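Local coordinates for protein BtGH115A (Bacteroides thetaiotaomicron, PDB 5BY3) that acts as a family GH115 4-O-methyl-alpha-glucuronidase with specificity for decorated arabinogalactans, at residues Arg198-Leu203 with Glu230-Tyr235; Glu310-Leu315 with Leu348-Ala353; Glu584-Ser589 with Val628-Ala633; Ala639-Val644 with Met772-Asn777. All coordinates share one frame; numbering follows the deposited sequence.

Interaction 1: Arg198-Leu203 with Glu230-Tyr235; sequences RIFELL and EAAKKY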
# COMPACT_ATOMS: atom_id res chain seq x y z
N ARG A 198 14.93 7.93 -10.89
CA ARG A 198 14.62 6.52 -10.81
C ARG A 198 13.24 6.21 -10.20
O ARG A 198 12.51 5.39 -10.76
CB ARG A 198 15.71 5.74 -10.05
CG ARG A 198 16.94 5.42 -10.90
CD ARG A 198 16.66 4.60 -12.16
NE ARG A 198 17.94 4.35 -12.83
CZ ARG A 198 18.13 3.72 -13.99
NH1 ARG A 198 17.13 3.24 -14.75
NH2 ARG A 198 19.39 3.59 -14.41
N ILE A 199 12.91 6.87 -9.08
CA ILE A 199 11.58 6.76 -8.48
C ILE A 199 10.49 7.24 -9.43
O ILE A 199 9.46 6.55 -9.60
CB ILE A 199 11.51 7.50 -7.13
CG1 ILE A 199 12.60 6.95 -6.19
CG2 ILE A 199 10.12 7.34 -6.53
CD1 ILE A 199 12.75 7.68 -4.87
N PHE A 200 10.73 8.37 -10.09
CA PHE A 200 9.75 8.90 -11.02
C PHE A 200 9.52 8.03 -12.25
O PHE A 200 8.36 7.91 -12.72
CB PHE A 200 10.01 10.35 -11.39
CG PHE A 200 10.23 11.29 -10.22
CD1 PHE A 200 9.61 11.10 -8.99
CD2 PHE A 200 11.07 12.40 -10.37
CE1 PHE A 200 9.83 11.98 -7.95
CE2 PHE A 200 11.30 13.28 -9.31
CZ PHE A 200 10.67 13.07 -8.10
N GLU A 201 10.58 7.38 -12.77
CA GLU A 201 10.38 6.32 -13.79
C GLU A 201 9.41 5.24 -13.30
O GLU A 201 8.55 4.76 -14.04
CB GLU A 201 11.67 5.54 -14.07
CG GLU A 201 12.69 6.20 -14.94
CD GLU A 201 13.96 5.36 -15.07
OE1 GLU A 201 13.99 4.15 -14.73
OE2 GLU A 201 14.94 5.94 -15.53
N LEU A 202 9.60 4.83 -12.05
CA LEU A 202 8.79 3.77 -11.51
C LEU A 202 7.35 4.25 -11.46
O LEU A 202 6.46 3.48 -11.82
CB LEU A 202 9.31 3.33 -10.14
CG LEU A 202 8.54 2.30 -9.32
CD1 LEU A 202 8.32 1.00 -10.07
CD2 LEU A 202 9.31 2.06 -8.03
N LEU A 203 7.14 5.51 -11.06
CA LEU A 203 5.77 6.04 -10.92
C LEU A 203 5.11 6.19 -12.26
O LEU A 203 3.96 5.82 -12.43
CB LEU A 203 5.74 7.36 -10.16
CG LEU A 203 6.21 7.32 -8.70
CD1 LEU A 203 6.24 8.73 -8.15
CD2 LEU A 203 5.37 6.40 -7.83
N GLU A 230 13.55 20.36 -9.90
CA GLU A 230 13.65 20.33 -11.38
C GLU A 230 13.45 18.93 -12.00
O GLU A 230 12.83 18.79 -13.07
CB GLU A 230 14.97 20.97 -11.85
CG GLU A 230 15.16 22.44 -11.41
CD GLU A 230 16.09 22.64 -10.20
OE1 GLU A 230 15.97 21.95 -9.13
OE2 GLU A 230 16.98 23.52 -10.31
N ALA A 231 13.93 17.89 -11.29
CA ALA A 231 13.69 16.48 -11.69
C ALA A 231 12.19 16.14 -11.69
O ALA A 231 11.67 15.49 -12.60
CB ALA A 231 14.46 15.53 -10.77
N ALA A 232 11.50 16.60 -10.66
CA ALA A 232 10.06 16.43 -10.55
C ALA A 232 9.31 17.14 -11.69
O ALA A 232 8.27 16.64 -12.16
CB ALA A 232 9.59 16.92 -9.19
N LYS A 233 9.82 18.29 -12.11
CA LYS A 233 9.25 19.01 -13.24
C LYS A 233 9.48 18.24 -14.55
O LYS A 233 8.59 18.17 -15.40
CB LYS A 233 9.83 20.44 -13.32
CG LYS A 233 9.03 21.45 -14.14
CD LYS A 233 9.94 22.59 -14.59
CE LYS A 233 9.15 23.85 -14.93
NZ LYS A 233 8.92 24.71 -13.73
N LYS A 234 10.67 17.65 -14.69
CA LYS A 234 11.04 16.86 -15.88
C LYS A 234 10.11 15.66 -16.06
O LYS A 234 9.66 15.38 -17.19
CB LYS A 234 12.51 16.43 -15.80
CG LYS A 234 13.14 16.05 -17.13
CD LYS A 234 14.14 14.90 -17.01
CE LYS A 234 14.77 14.54 -18.36
NZ LYS A 234 13.79 14.13 -19.41
N TYR A 235 9.78 15.00 -14.93
CA TYR A 235 8.96 13.78 -14.87
C TYR A 235 7.47 14.02 -14.63
O TYR A 235 6.68 13.08 -14.70
CB TYR A 235 9.52 12.79 -13.83
CG TYR A 235 10.76 12.06 -14.30
CD1 TYR A 235 12.00 12.71 -14.42
CD2 TYR A 235 10.69 10.72 -14.65
CE1 TYR A 235 13.11 12.06 -14.89
CE2 TYR A 235 11.81 10.05 -15.10
CZ TYR A 235 13.01 10.71 -15.23
OH TYR A 235 14.13 10.03 -15.71
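Phe-200 and Tyr-235 bring their CA atoms to 6.3 Å where two helical segments pass in nearly the same direction, their axes 10.1 Å apart at closest approach and inclined at 25°. The two aromatic side chains fill most of the interface. Phe-200 presses its CB against the tyrosine ring, 3.4 Å from Tyr-235 CD2. Its CG stands beside the backbone N, anti to the carbonyl carbon (chi1 -50°), and the ring reaches the turn at Ala-231 and Ala-232 of the other helix. There CE2 of Phe-200 comes 3.6 Å from Ala-232 N and 4.0 Å from Ala-232 CB; the small side chains at these two positions let the phenyl group come near the backbone. The ring planes of Phe-200 and Tyr-235 are inclined at 53°. The helices, 193-205 and 228-235, follow the first and second strands of the parallel barrel sheet, 162-166 and 210-212, so the contact joins successive outer helices of the TIM-barrel domain. Further along the tyrosine ring, toward its hydroxyl, CE2 of Tyr-235 lies 4.0 Å from CG of Glu-201. The carboxylate of Glu-201 is engaged elsewhere: OE1 accepts from Arg-198 NH1 at 3.3 Å, through the lone pair on the side of OE2, and also forms a salt bridge with Arg-49 of helix 38-55. Thr-42 of that helix touches Tyr-235, and Tyr-211 meets the ring of Phe-200.

Interaction 2: Glu310-Leu315 with Leu348-Ala353; sequences EQKAVL and LDIYHA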
# COMPACT_ATOMS: atom_id res chain seq x y z
N GLU A 310 -9.60 24.55 21.17
CA GLU A 310 -8.52 25.53 20.94
C GLU A 310 -7.72 25.18 19.70
O GLU A 310 -7.25 26.07 18.98
CB GLU A 310 -7.56 25.60 22.12
CG GLU A 310 -8.14 26.03 23.45
CD GLU A 310 -7.21 25.64 24.57
OE1 GLU A 310 -6.93 24.44 24.74
OE2 GLU A 310 -6.74 26.54 25.29
N GLN A 311 -7.55 23.87 19.49
CA GLN A 311 -6.97 23.30 18.26
C GLN A 311 -7.83 23.62 16.99
O GLN A 311 -7.30 23.62 15.90
CB GLN A 311 -6.63 21.78 18.42
CG GLN A 311 -5.38 21.47 19.28
CD GLN A 311 -4.88 19.99 19.31
OE1 GLN A 311 -5.66 19.04 19.28
NE2 GLN A 311 -3.56 19.83 19.44
N LYS A 312 -9.13 23.95 17.16
CA LYS A 312 -10.02 24.36 16.05
C LYS A 312 -9.87 25.83 15.66
O LYS A 312 -9.74 26.16 14.48
CB LYS A 312 -11.50 24.06 16.37
CG LYS A 312 -12.34 23.59 15.18
CD LYS A 312 -13.84 23.74 15.40
CE LYS A 312 -14.36 25.08 14.86
NZ LYS A 312 -15.81 25.00 14.55
N ALA A 313 -9.90 26.71 16.67
CA ALA A 313 -9.59 28.13 16.52
C ALA A 313 -8.30 28.37 15.74
O ALA A 313 -8.21 29.33 14.94
CB ALA A 313 -9.51 28.78 17.90
N VAL A 314 -7.31 27.49 15.97
CA VAL A 314 -5.95 27.56 15.34
C VAL A 314 -6.04 27.40 13.83
O VAL A 314 -5.59 28.25 13.06
CB VAL A 314 -4.96 26.47 15.89
CG1 VAL A 314 -3.61 26.52 15.18
CG2 VAL A 314 -4.77 26.59 17.40
N LEU A 315 -6.64 26.28 13.43
CA LEU A 315 -6.73 25.86 12.05
C LEU A 315 -7.48 26.87 11.18
O LEU A 315 -7.00 27.21 10.08
CB LEU A 315 -7.38 24.47 11.98
CG LEU A 315 -6.66 23.32 12.72
CD1 LEU A 315 -7.46 22.05 12.62
CD2 LEU A 315 -5.23 23.07 12.23
N LEU A 348 -8.29 13.79 13.06
CA LEU A 348 -9.63 13.25 12.77
C LEU A 348 -10.63 13.77 13.82
O LEU A 348 -11.74 14.22 13.43
CB LEU A 348 -9.62 11.70 12.66
CG LEU A 348 -10.90 10.87 12.38
CD1 LEU A 348 -11.30 10.85 10.91
CD2 LEU A 348 -10.80 9.45 12.94
N ASP A 349 -10.24 13.73 15.11
CA ASP A 349 -11.03 14.33 16.23
C ASP A 349 -11.31 15.82 16.03
O ASP A 349 -12.45 16.27 16.18
CB ASP A 349 -10.36 14.15 17.63
CG ASP A 349 -10.15 12.69 18.03
OD1 ASP A 349 -10.98 11.82 17.70
OD2 ASP A 349 -9.13 12.44 18.72
N ILE A 350 -10.28 16.58 15.70
CA ILE A 350 -10.46 18.01 15.51
C ILE A 350 -11.34 18.37 14.27
O ILE A 350 -12.13 19.33 14.33
CB ILE A 350 -9.14 18.81 15.74
CG1 ILE A 350 -9.34 20.29 15.46
CG2 ILE A 350 -7.94 18.28 14.97
CD1 ILE A 350 -10.27 20.94 16.43
N TYR A 351 -11.27 17.56 13.21
CA TYR A 351 -12.27 17.65 12.12
C TYR A 351 -13.71 17.45 12.64
O TYR A 351 -14.52 18.39 12.57
CB TYR A 351 -11.95 16.69 10.97
CG TYR A 351 -13.07 16.57 9.95
CD1 TYR A 351 -13.21 17.52 8.92
CD2 TYR A 351 -13.99 15.51 10.02
CE1 TYR A 351 -14.23 17.41 7.99
CE2 TYR A 351 -15.02 15.39 9.09
CZ TYR A 351 -15.13 16.34 8.07
OH TYR A 351 -16.17 16.23 7.14
N HIS A 352 -13.98 16.26 13.22
CA HIS A 352 -15.27 15.87 13.87
C HIS A 352 -15.84 16.79 14.96
O HIS A 352 -16.97 16.62 15.38
CB HIS A 352 -15.21 14.44 14.43
CG HIS A 352 -15.31 13.38 13.38
ND1 HIS A 352 -14.64 12.17 13.47
CD2 HIS A 352 -15.97 13.35 12.19
CE1 HIS A 352 -14.89 11.45 12.40
NE2 HIS A 352 -15.69 12.14 11.60
N ALA A 353 -15.07 17.77 15.42
CA ALA A 353 -15.58 18.73 16.39
C ALA A 353 -16.23 19.93 15.65
O ALA A 353 -16.26 21.07 16.17
CB ALA A 353 -14.44 19.17 17.28
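The flat group in this contact is the peptide joining Gln-311 to Lys-312, and Ile-350 covers one of its faces. CD1 of Ile-350 sits over this face, 3.3 Å from Lys-312 N, and CG1 covers the same face near the oxygen, 3.9 Å from Gln-311 O. CG1 stands anti to the backbone N (chi1 177°), which carries the branch out to the opposing helix. The same CD1 rests against Lys-312 CB at 3.4 Å, while CG1 of Ile-350 meets Leu-315 CD1 at 3.8 Å. The helix axes run almost perpendicular, at 83°, and Ile-350 makes most of the junction. Helix 308-329 follows barrel strand 290-291, and the short helix 347-352 follows the adjacent strand 339-341. An alanine in place of Ile-350 would probably open a gap over the peptide face and take away the CG1 that Leu-315 CD1 rests against. Lys-312 passes its CD 3.7 Å from Ala-353 O, and its NZ hydrogen-bonds to Gly-354 O. Across the two segments themselves there is no hydrogen bond, so the joint depends on shape and dispersion, with the polar anchor of Lys-312 just past Ala-353.

Interaction 3: Glu584-Ser589 with Val628-Ala633; sequences EDWEKS and VERKAA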
# COMPACT_ATOMS: atom_id res chain seq x y z
N GLU A 584 12.83 -28.30 22.72
CA GLU A 584 13.68 -28.02 21.58
C GLU A 584 15.00 -27.45 21.99
O GLU A 584 15.11 -26.85 23.06
CB GLU A 584 13.06 -26.97 20.67
CG GLU A 584 12.37 -27.56 19.45
CD GLU A 584 13.35 -28.17 18.45
OE1 GLU A 584 14.59 -28.03 18.64
OE2 GLU A 584 12.85 -28.79 17.48
N ASP A 585 15.99 -27.57 21.10
CA ASP A 585 17.30 -27.02 21.34
C ASP A 585 17.44 -25.60 20.83
O ASP A 585 17.12 -25.30 19.69
CB ASP A 585 18.40 -27.90 20.74
CG ASP A 585 19.67 -27.90 21.58
OD1 ASP A 585 20.46 -26.92 21.51
OD2 ASP A 585 19.84 -28.89 22.34
N TRP A 586 17.95 -24.75 21.71
CA TRP A 586 18.18 -23.34 21.46
C TRP A 586 19.03 -23.01 20.24
O TRP A 586 18.91 -21.91 19.67
CB TRP A 586 18.81 -22.72 22.68
CG TRP A 586 17.84 -22.42 23.77
CD1 TRP A 586 17.67 -23.12 24.93
CD2 TRP A 586 16.91 -21.32 23.80
NE1 TRP A 586 16.69 -22.52 25.69
CE2 TRP A 586 16.21 -21.41 25.03
CE3 TRP A 586 16.61 -20.27 22.91
CZ2 TRP A 586 15.20 -20.49 25.39
CZ3 TRP A 586 15.62 -19.32 23.29
CH2 TRP A 586 14.93 -19.45 24.51
N GLU A 587 19.89 -23.95 19.86
CA GLU A 587 20.77 -23.79 18.73
C GLU A 587 20.01 -23.67 17.41
O GLU A 587 20.47 -23.01 16.49
CB GLU A 587 21.81 -24.91 18.69
CG GLU A 587 23.10 -24.57 19.45
CD GLU A 587 24.06 -23.63 18.70
OE1 GLU A 587 24.95 -23.04 19.36
OE2 GLU A 587 23.95 -23.46 17.46
N LYS A 588 18.83 -24.29 17.33
CA LYS A 588 17.99 -24.17 16.14
C LYS A 588 17.51 -22.73 15.93
O LYS A 588 17.39 -22.25 14.78
CB LYS A 588 16.80 -25.12 16.22
CG LYS A 588 17.16 -26.59 16.13
CD LYS A 588 15.99 -27.36 15.57
CE LYS A 588 16.46 -28.46 14.63
NZ LYS A 588 15.36 -29.42 14.31
N SER A 589 17.28 -22.02 17.04
CA SER A 589 16.84 -20.62 17.01
C SER A 589 17.94 -19.73 16.48
O SER A 589 17.69 -18.87 15.61
CB SER A 589 16.41 -20.15 18.39
OG SER A 589 16.06 -18.79 18.34
N VAL A 628 17.50 -14.52 20.08
CA VAL A 628 16.62 -14.58 21.23
C VAL A 628 17.39 -14.85 22.54
O VAL A 628 18.20 -15.79 22.63
CB VAL A 628 15.50 -15.62 21.00
CG1 VAL A 628 14.62 -15.73 22.22
CG2 VAL A 628 14.65 -15.21 19.82
N GLU A 629 17.11 -14.03 23.54
CA GLU A 629 17.55 -14.26 24.93
C GLU A 629 17.10 -15.63 25.46
O GLU A 629 15.90 -15.93 25.55
CB GLU A 629 17.05 -13.12 25.83
CG GLU A 629 17.75 -12.96 27.18
CD GLU A 629 17.03 -11.99 28.13
OE1 GLU A 629 15.82 -11.69 27.92
OE2 GLU A 629 17.68 -11.53 29.10
N ARG A 630 18.07 -16.47 25.80
CA ARG A 630 17.82 -17.78 26.39
C ARG A 630 17.42 -17.70 27.88
O ARG A 630 18.10 -17.06 28.70
CB ARG A 630 19.07 -18.65 26.23
CG ARG A 630 19.55 -18.79 24.78
CD ARG A 630 20.47 -19.98 24.66
NE ARG A 630 21.08 -20.07 23.34
CZ ARG A 630 21.85 -21.08 22.94
NH1 ARG A 630 22.12 -22.12 23.76
NH2 ARG A 630 22.35 -21.06 21.71
N LYS A 631 16.30 -18.33 28.21
CA LYS A 631 15.72 -18.30 29.55
C LYS A 631 14.68 -19.40 29.58
O LYS A 631 14.16 -19.76 28.54
CB LYS A 631 15.18 -16.89 29.91
CG LYS A 631 13.71 -16.70 30.26
CD LYS A 631 12.98 -15.91 29.18
CE LYS A 631 11.67 -15.31 29.67
NZ LYS A 631 11.40 -14.03 28.97
N ALA A 632 14.43 -19.96 30.76
CA ALA A 632 13.47 -21.05 30.91
C ALA A 632 12.12 -20.48 31.26
O ALA A 632 12.01 -19.58 32.08
CB ALA A 632 13.93 -22.07 31.96
N ALA A 633 11.08 -21.02 30.62
CA ALA A 633 9.71 -20.62 30.84
C ALA A 633 9.34 -20.89 32.29
O ALA A 633 9.87 -21.85 32.90
CB ALA A 633 8.79 -21.39 29.91
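Arg-630 lays its stem along one face of the Trp-586 indole, the two side chains sliding past each other in opposite directions with the indole and guanidinium planes 10° apart. The arginine backbone and stem, more than its charge, cover the indole: CA of Arg-630 stands 3.9 Å from the centroid of the six-membered ring of Trp-586, a CH-pi contact, and CD reaches the other ring, 3.7 Å from CG of Trp-586. The chain then runs extended from CG to NE, carrying the guanidinium beyond the rings until its face lies on Trp-586 CB, with CZ of Arg-630 3.5 Å from that atom. Beyond this, Arg-630 NH2 forms a salt bridge with Asp-590. Trp-586 stands at the entrance to helix 587-603, where Asp-585 OD1 accepts a weak capping bond from Glu-587 N at 3.4 Å; the partner segment is the later return of the chain from that helix toward the C-terminal beta domain. At the indole's edge, near its plane, CZ2 of Trp-586 meets Lys-631 O at 3.4 Å and CZ3 meets Val-628 CG1 at 3.9 Å. An alanine in place of Trp-586 would probably leave the stem of Arg-630 without the surface it lies on and open a gap beside Val-628. CG2 of Val-628 also lies 4.1 Å from Ser-589 OG, whose hydrogen-bond partner is Lys-572 O on helix 552-580; Ala-579 and Arg-580 of that helix touch Trp-586.

Interaction 4: Ala639-Val644 with Met772-Asn777; sequences ADRKAV and MLYEVN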
# COMPACT_ATOMS: atom_id res chain seq x y z
N ALA A 639 -2.53 -25.10 26.12
CA ALA A 639 -3.09 -26.41 25.84
C ALA A 639 -3.95 -26.29 24.61
O ALA A 639 -4.58 -25.26 24.37
CB ALA A 639 -3.91 -26.88 27.02
N ASP A 640 -3.95 -27.37 23.82
CA ASP A 640 -4.80 -27.51 22.66
C ASP A 640 -6.23 -27.61 23.18
O ASP A 640 -6.48 -28.27 24.19
CB ASP A 640 -4.40 -28.79 21.92
CG ASP A 640 -4.46 -28.66 20.42
OD1 ASP A 640 -3.99 -27.65 19.85
OD2 ASP A 640 -4.97 -29.61 19.80
N ARG A 641 -7.16 -26.94 22.54
CA ARG A 641 -8.47 -26.94 23.09
C ARG A 641 -9.48 -27.40 22.05
O ARG A 641 -9.64 -26.75 21.02
CB ARG A 641 -8.80 -25.57 23.65
CG ARG A 641 -10.06 -25.58 24.48
CD ARG A 641 -10.29 -24.18 25.00
NE ARG A 641 -11.59 -24.06 25.64
CZ ARG A 641 -12.38 -23.00 25.49
NH1 ARG A 641 -12.01 -22.01 24.70
NH2 ARG A 641 -13.55 -22.94 26.11
N LYS A 642 -10.13 -28.52 22.33
CA LYS A 642 -11.09 -29.15 21.43
C LYS A 642 -12.42 -28.37 21.34
O LYS A 642 -13.18 -28.27 22.32
CB LYS A 642 -11.32 -30.62 21.82
CG LYS A 642 -12.28 -31.43 20.93
CD LYS A 642 -11.62 -32.05 19.70
CE LYS A 642 -12.49 -33.12 19.04
NZ LYS A 642 -13.79 -32.60 18.53
N ALA A 643 -12.63 -27.82 20.14
CA ALA A 643 -13.90 -27.22 19.70
C ALA A 643 -14.88 -28.33 19.31
O ALA A 643 -14.45 -29.34 18.76
CB ALA A 643 -13.64 -26.31 18.50
N VAL A 644 -16.17 -28.17 19.59
CA VAL A 644 -17.16 -29.13 19.05
C VAL A 644 -17.50 -28.85 17.58
O VAL A 644 -17.58 -29.78 16.78
CB VAL A 644 -18.44 -29.34 19.91
CG1 VAL A 644 -18.15 -30.28 21.06
CG2 VAL A 644 -19.02 -28.02 20.41
N MSE A 772 -16.13 -20.86 16.25
CA MSE A 772 -15.88 -22.12 16.98
C MSE A 772 -16.86 -22.35 18.12
O MSE A 772 -17.52 -21.41 18.58
CB MSE A 772 -14.43 -22.21 17.43
CG MSE A 772 -13.48 -22.29 16.24
SE MSE A 772 -12.86 -20.48 15.77
CE MSE A 772 -10.93 -20.81 15.57
N LEU A 773 -16.97 -23.59 18.59
CA LEU A 773 -18.04 -23.93 19.55
C LEU A 773 -17.69 -24.25 21.02
O LEU A 773 -18.27 -23.61 21.89
CB LEU A 773 -19.16 -24.80 18.94
CG LEU A 773 -20.53 -24.09 18.81
CD1 LEU A 773 -20.54 -22.66 18.27
CD2 LEU A 773 -21.51 -24.93 18.00
N TYR A 774 -16.82 -25.20 21.33
CA TYR A 774 -16.44 -25.50 22.77
C TYR A 774 -17.57 -25.78 23.80
O TYR A 774 -18.39 -24.89 24.11
CB TYR A 774 -15.47 -24.45 23.37
CG TYR A 774 -14.34 -24.05 22.44
CD1 TYR A 774 -13.26 -24.91 22.19
CD2 TYR A 774 -14.38 -22.81 21.79
CE1 TYR A 774 -12.24 -24.54 21.30
CE2 TYR A 774 -13.38 -22.44 20.92
CZ TYR A 774 -12.32 -23.30 20.67
OH TYR A 774 -11.35 -22.86 19.80
N GLU A 775 -17.57 -26.99 24.37
CA GLU A 775 -18.56 -27.40 25.39
C GLU A 775 -18.68 -26.49 26.63
O GLU A 775 -19.52 -25.60 26.63
CB GLU A 775 -18.46 -28.89 25.71
CG GLU A 775 -19.59 -29.69 25.05
CD GLU A 775 -19.19 -31.06 24.51
OE1 GLU A 775 -19.86 -31.50 23.54
OE2 GLU A 775 -18.25 -31.70 25.03
N VAL A 776 -17.85 -26.70 27.67
CA VAL A 776 -17.79 -25.83 28.89
C VAL A 776 -19.05 -25.77 29.81
O VAL A 776 -20.18 -25.90 29.35
CB VAL A 776 -17.26 -24.39 28.62
CG1 VAL A 776 -16.19 -24.39 27.52
CG2 VAL A 776 -18.38 -23.40 28.30
N ASN A 777 -18.82 -25.51 31.11
CA ASN A 777 -19.88 -25.54 32.14
C ASN A 777 -20.22 -24.24 32.88
O ASN A 777 -21.38 -23.80 32.88
CB ASN A 777 -19.65 -26.70 33.12
CG ASN A 777 -20.31 -27.98 32.66
OD1 ASN A 777 -19.65 -28.96 32.32
ND2 ASN A 777 -21.65 -27.97 32.60
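Tyr-774, Val-644 and Arg-641 have the most surface buried here, and the tyrosine ring is the centre of the contact. Arg-641 lays its guanidinium on one face, CZ standing 4.1 Å from the ring centroid of Tyr-774 with the planes only 4° apart, a stacked cation-pi pair. With CG of Arg-641 anti to the backbone N (chi1 -169°) and the chain extended to NE, the stem runs past CD1 and CE1 of Tyr-774 and brings the guanidinium over the ring. On the opposite face CB of Ala-643 makes a CH-pi contact, 4.0 Å from the ring centroid of Tyr-774, so the ring is held between two residues of one segment. Its edge faces the intervening backbone, CD1 of Tyr-774 lying 3.4 Å from Lys-642 O. Val-644 spreads its methyls: CG2 rests 3.5 Å from Leu-773 CB, and CG1 touches Glu-775 OE1. The clasp ties the lead-in to strand 646-647 to the chain that follows strand 766-772, two strands paired antiparallel in the C-terminal beta domain. Arg-641 NH2 also forms a salt bridge with Glu-691 of strand 689-696. With no hydrogen bond between the segments, the junction depends on aromatic, apolar and cation-pi contacts, and the carboxylate of Glu-691 is likely to steady the positive charge held flat on the ring.

How the interactions relate
From the N terminus the four contacts follow one another in series, none nesting in or crossing another. Interaction 1 closes a 26-residue loop through barrel strand 210-212, and interaction 2 a 32-residue loop through strand 339-341; both belong to the TIM-barrel domain, their centres about 36 Å apart. Interaction 3 closes 38 residues, including most of helix 587-603, and joins that helix's start to the chain leaving it. Interaction 4 opens soon afterwards and spans 127 residues, bringing the entry and the end of the C-terminal beta domain together. Nearest atoms of interactions 3 and 4 are about 13 Å apart, whereas interactions 1 and 4 lie on opposite sides of the chain's centre.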